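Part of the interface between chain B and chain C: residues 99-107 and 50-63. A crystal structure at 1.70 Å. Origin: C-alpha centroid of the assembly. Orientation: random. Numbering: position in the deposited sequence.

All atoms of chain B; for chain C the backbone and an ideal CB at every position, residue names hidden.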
# COMPACT_ATOMS: atom_id res chain seq x y z
N LEU B 99 -7.47 10.62 -3.47
CA LEU B 99 -6.70 11.76 -3.95
C LEU B 99 -7.48 12.56 -4.98
O LEU B 99 -7.32 13.78 -5.06
CB LEU B 99 -5.36 11.29 -4.55
CG LEU B 99 -4.37 12.42 -4.77
CD1 LEU B 99 -3.83 12.89 -3.42
CD2 LEU B 99 -3.25 11.99 -5.66
N GLY B 100 -8.32 11.89 -5.79
CA GLY B 100 -9.21 12.62 -6.66
C GLY B 100 -10.10 13.58 -5.89
O GLY B 100 -10.24 14.75 -6.25
N LEU B 101 -10.70 13.09 -4.80
CA LEU B 101 -11.56 13.95 -3.98
C LEU B 101 -10.75 15.09 -3.36
O LEU B 101 -11.16 16.25 -3.40
CB LEU B 101 -12.27 13.14 -2.90
CG LEU B 101 -13.04 13.97 -1.88
CD1 LEU B 101 -14.12 14.79 -2.56
CD2 LEU B 101 -13.65 13.08 -0.81
N LEU B 102 -9.59 14.76 -2.79
CA LEU B 102 -8.78 15.80 -2.17
C LEU B 102 -8.39 16.87 -3.17
O LEU B 102 -8.41 18.07 -2.86
CB LEU B 102 -7.53 15.19 -1.53
CG LEU B 102 -6.51 16.21 -1.03
CD1 LEU B 102 -7.07 17.01 0.14
CD2 LEU B 102 -5.24 15.48 -0.63
N MET B 103 -8.03 16.46 -4.39
CA MET B 103 -7.59 17.45 -5.38
C MET B 103 -8.71 18.42 -5.73
O MET B 103 -8.47 19.61 -5.95
CB MET B 103 -7.08 16.74 -6.63
CG MET B 103 -6.75 17.68 -7.78
SD MET B 103 -5.37 18.79 -7.42
CE MET B 103 -4.04 17.96 -8.32
N VAL B 104 -9.94 17.92 -5.79
CA VAL B 104 -11.08 18.79 -6.07
C VAL B 104 -11.25 19.81 -4.96
O VAL B 104 -11.51 20.99 -5.21
CB VAL B 104 -12.34 17.93 -6.26
CG1 VAL B 104 -13.59 18.79 -6.28
CG2 VAL B 104 -12.23 17.12 -7.54
N ILE B 105 -11.07 19.38 -3.71
CA ILE B 105 -11.18 20.29 -2.56
C ILE B 105 -10.03 21.29 -2.56
O ILE B 105 -10.23 22.50 -2.36
CB ILE B 105 -11.25 19.48 -1.25
CG1 ILE B 105 -12.51 18.63 -1.21
CG2 ILE B 105 -11.18 20.41 -0.04
CD1 ILE B 105 -12.53 17.65 -0.03
N LEU B 106 -8.80 20.81 -2.76
CA LEU B 106 -7.67 21.74 -2.84
C LEU B 106 -7.87 22.76 -3.95
O LEU B 106 -7.46 23.92 -3.82
CB LEU B 106 -6.36 20.98 -3.07
CG LEU B 106 -5.86 20.06 -1.94
CD1 LEU B 106 -4.64 19.27 -2.42
CD2 LEU B 106 -5.50 20.87 -0.71
N SER B 107 -8.47 22.33 -5.06
CA SER B 107 -8.70 23.22 -6.19
C SER B 107 -9.62 24.36 -5.79
O SER B 107 -9.32 25.53 -6.06
CB SER B 107 -9.30 22.44 -7.36
OG SER B 107 -8.35 21.52 -7.91
N UNK C 50 -15.27 6.17 -11.80
CA UNK C 50 -15.17 7.61 -12.05
C UNK C 50 -14.17 8.28 -11.10
O UNK C 50 -13.37 9.11 -11.53
CB UNK C 50 -16.55 8.27 -11.91
N UNK C 51 -14.23 7.95 -9.81
CA UNK C 51 -13.31 8.58 -8.87
C UNK C 51 -11.89 8.04 -9.02
O UNK C 51 -10.93 8.79 -8.84
CB UNK C 51 -13.80 8.37 -7.44
N UNK C 52 -11.75 6.76 -9.35
CA UNK C 52 -10.43 6.22 -9.66
C UNK C 52 -9.83 6.91 -10.88
O UNK C 52 -8.63 7.19 -10.91
CB UNK C 52 -10.51 4.71 -9.90
N UNK C 53 -10.66 7.18 -11.90
CA UNK C 53 -10.18 7.89 -13.08
C UNK C 53 -9.66 9.27 -12.70
O UNK C 53 -8.57 9.68 -13.12
CB UNK C 53 -11.29 8.01 -14.12
N UNK C 54 -10.43 10.00 -11.89
CA UNK C 54 -10.01 11.32 -11.45
C UNK C 54 -8.76 11.24 -10.59
O UNK C 54 -7.82 12.03 -10.75
CB UNK C 54 -11.14 12.01 -10.68
N UNK C 55 -8.71 10.28 -9.66
CA UNK C 55 -7.56 10.16 -8.80
C UNK C 55 -6.29 9.81 -9.54
O UNK C 55 -5.21 10.24 -9.16
CB UNK C 55 -7.83 9.11 -7.72
N UNK C 56 -6.38 8.99 -10.59
CA UNK C 56 -5.20 8.65 -11.37
C UNK C 56 -4.64 9.88 -12.08
O UNK C 56 -3.42 10.04 -12.19
CB UNK C 56 -5.53 7.56 -12.39
N UNK C 57 -5.52 10.75 -12.56
CA UNK C 57 -5.05 12.02 -13.10
C UNK C 57 -4.40 12.86 -12.01
O UNK C 57 -3.28 13.35 -12.16
CB UNK C 57 -6.20 12.79 -13.74
N UNK C 58 -5.07 12.98 -10.86
CA UNK C 58 -4.58 13.83 -9.78
C UNK C 58 -3.21 13.39 -9.25
O UNK C 58 -2.41 14.24 -8.84
CB UNK C 58 -5.59 13.84 -8.63
N UNK C 59 -2.90 12.08 -9.26
CA UNK C 59 -1.62 11.61 -8.73
C UNK C 59 -0.43 12.20 -9.46
O UNK C 59 0.66 12.34 -8.89
CB UNK C 59 -1.55 10.08 -8.80
N UNK C 60 -0.60 12.51 -10.74
CA UNK C 60 0.51 13.04 -11.50
C UNK C 60 0.87 14.45 -11.08
O UNK C 60 1.90 14.98 -11.53
CB UNK C 60 0.18 13.01 -12.99
N UNK C 61 0.07 15.06 -10.20
CA UNK C 61 0.34 16.40 -9.70
C UNK C 61 0.87 16.39 -8.27
O UNK C 61 1.18 17.46 -7.74
CB UNK C 61 -0.93 17.25 -9.77
N UNK C 62 0.97 15.22 -7.65
CA UNK C 62 1.46 15.07 -6.29
C UNK C 62 2.80 14.35 -6.31
O UNK C 62 3.17 13.69 -7.28
CB UNK C 62 0.45 14.31 -5.43
N UNK C 63 3.53 14.48 -5.20
CA UNK C 63 4.76 13.73 -4.98
C UNK C 63 4.54 12.72 -3.85
O UNK C 63 5.32 12.67 -2.89
CB UNK C 63 5.92 14.67 -4.65

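The chain B helix offers an almost wholly apolar surface, with a bare backbone at Gly B100. The chain C helix crosses it at 66°, the axes approaching to 7.7 Å, and no hydrogen bond joins the two stretches.

Position 50 has helical angles and an ideal CB with nothing of chain B within 5.5 Å, so many side chains would do; it is Ala C50. At position 51 the CA-to-CB bond points sideways, and a short side chain would miss chain B, whereas a long or flat apolar one could reach the backbone at Gly B100 and Leu B101. The residue is Trp C51. With chi1 in m, its ring extends to chain B, where CZ3 lies 3.9 Å from Leu B101 CA, and the ring edge meets Gly B100.

Position 54 points toward chain B, and its ideal CB is 4.5 Å from Gly B100 CA, with Val B104 farther along the helix. A branched or medium-sized apolar side chain would suit. Leu C54 fills the space, placing CD2 3.8 Å from Val B104 CG2.

Position 55 is the tightest. Its CA lies 3.7 Å from Gly B100 CA, and an ideal CB would stand 3.4 Å from Gly B100 N, which favours the smallest residues, glycine or perhaps alanine. It is Gly C55, whose CA packs 3.6 Å from Gly B100 N. A CB on Gly B100 would come within 2.9 Å of Gly C55 N, a clash.

Positions 52 and 56 point away and 53 and 57 are out of reach, so polar residues suit all four: Gln C52, Ser C56, Lys C53 and Glu C57.

Position 58 points toward chain B, its ideal CB already 3.8 Å from Met B103 CB and 4.0 Å from Leu B99 O, so a small side chain fits best. Ala C58 uses its methyl for that contact with Met B103.

Position 59 points sideways, its ideal CB 4.0 Å from Leu B99 CD2. Apolar groups, or the aliphatic part of a longer polar chain, could pack there. Glu C59 packs its CG 3.5 Å from Leu B99 CD2, and its carboxylate carbon CD comes to 3.4 Å of the same methyl.

A type I turn runs from 59 to 62. Position 60 points away, where a polar side chain would suit; it is Asn C60. Position 61 has its ideal CB 3.5 Å from Met B103 CE, so any side chain meets the methionine at its root. Tyr C61 makes this contact through CB, while its OH donates to Glu C57 OE2 at 3.0 Å.

Position 62 faces Leu B99, Leu B102, Met B103 and Leu B106, suited to a large apolar or aromatic residue. Phe C62 occupies it: Leu B99 CD1 sits over one ring face, 3.8 Å from the centroid in a CH-pi contact, while Met B103 CE and Leu B106 CD1 approach the edge, each 3.6 Å away, from CE1 and CZ respectively. Position 63 is out of reach and leaves the choice open; it is Lys C63.

Chain C, residues 50-63: AWQKLGSEAENYFK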
# COMPACT_ATOMS: atom_id res chain seq x y z
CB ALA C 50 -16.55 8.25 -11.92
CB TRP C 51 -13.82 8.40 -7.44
CG TRP C 51 -15.00 9.28 -7.15
CD1 TRP C 51 -16.32 8.90 -7.11
CD2 TRP C 51 -14.98 10.68 -6.90
NE1 TRP C 51 -17.11 9.99 -6.83
CE2 TRP C 51 -16.31 11.09 -6.70
CE3 TRP C 51 -13.96 11.64 -6.81
CZ2 TRP C 51 -16.66 12.42 -6.43
CZ3 TRP C 51 -14.30 12.96 -6.53
CH2 TRP C 51 -15.64 13.33 -6.34
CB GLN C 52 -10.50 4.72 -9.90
CG GLN C 52 -10.31 3.88 -8.64
CD GLN C 52 -10.23 2.39 -8.95
OE1 GLN C 52 -10.08 1.98 -10.11
NE2 GLN C 52 -10.35 1.57 -7.91
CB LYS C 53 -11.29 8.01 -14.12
CG LYS C 53 -11.57 6.74 -14.93
CD LYS C 53 -12.15 7.07 -16.32
CE LYS C 53 -13.63 7.44 -16.27
NZ LYS C 53 -14.54 6.25 -16.25
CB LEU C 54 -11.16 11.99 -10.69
CG LEU C 54 -11.03 13.48 -10.39
CD1 LEU C 54 -10.89 14.25 -11.70
CD2 LEU C 54 -12.24 13.99 -9.61
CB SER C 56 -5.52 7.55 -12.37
OG SER C 56 -5.70 6.34 -11.68
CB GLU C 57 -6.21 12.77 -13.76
CG GLU C 57 -5.85 14.13 -14.35
CD GLU C 57 -4.85 14.05 -15.50
OE1 GLU C 57 -4.81 13.00 -16.18
OE2 GLU C 57 -4.10 15.02 -15.71
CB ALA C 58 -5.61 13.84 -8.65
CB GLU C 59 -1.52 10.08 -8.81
CG GLU C 59 -2.30 9.32 -7.74
CD GLU C 59 -1.53 9.14 -6.43
OE1 GLU C 59 -0.54 9.86 -6.17
OE2 GLU C 59 -1.95 8.26 -5.64
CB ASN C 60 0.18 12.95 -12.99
CG ASN C 60 -0.02 11.51 -13.43
OD1 ASN C 60 0.57 10.59 -12.85
ND2 ASN C 60 -0.87 11.29 -14.43
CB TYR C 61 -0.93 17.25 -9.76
CG TYR C 61 -1.50 17.37 -11.15
CD1 TYR C 61 -2.30 16.37 -11.68
CD2 TYR C 61 -1.24 18.48 -11.93
CE1 TYR C 61 -2.82 16.47 -12.96
CE2 TYR C 61 -1.76 18.59 -13.21
CZ TYR C 61 -2.55 17.59 -13.72
OH TYR C 61 -3.05 17.70 -15.00
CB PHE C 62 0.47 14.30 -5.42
CG PHE C 62 -0.69 15.12 -4.93
CD1 PHE C 62 -1.67 15.56 -5.81
CD2 PHE C 62 -0.81 15.44 -3.59
CE1 PHE C 62 -2.74 16.31 -5.36
CE2 PHE C 62 -1.88 16.19 -3.14
CZ PHE C 62 -2.85 16.62 -4.02
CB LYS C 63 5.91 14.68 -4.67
CG LYS C 63 6.08 15.79 -5.71
CD LYS C 63 7.39 16.55 -5.52
CE LYS C 63 7.47 17.21 -4.16
NZ LYS C 63 8.85 17.77 -3.89
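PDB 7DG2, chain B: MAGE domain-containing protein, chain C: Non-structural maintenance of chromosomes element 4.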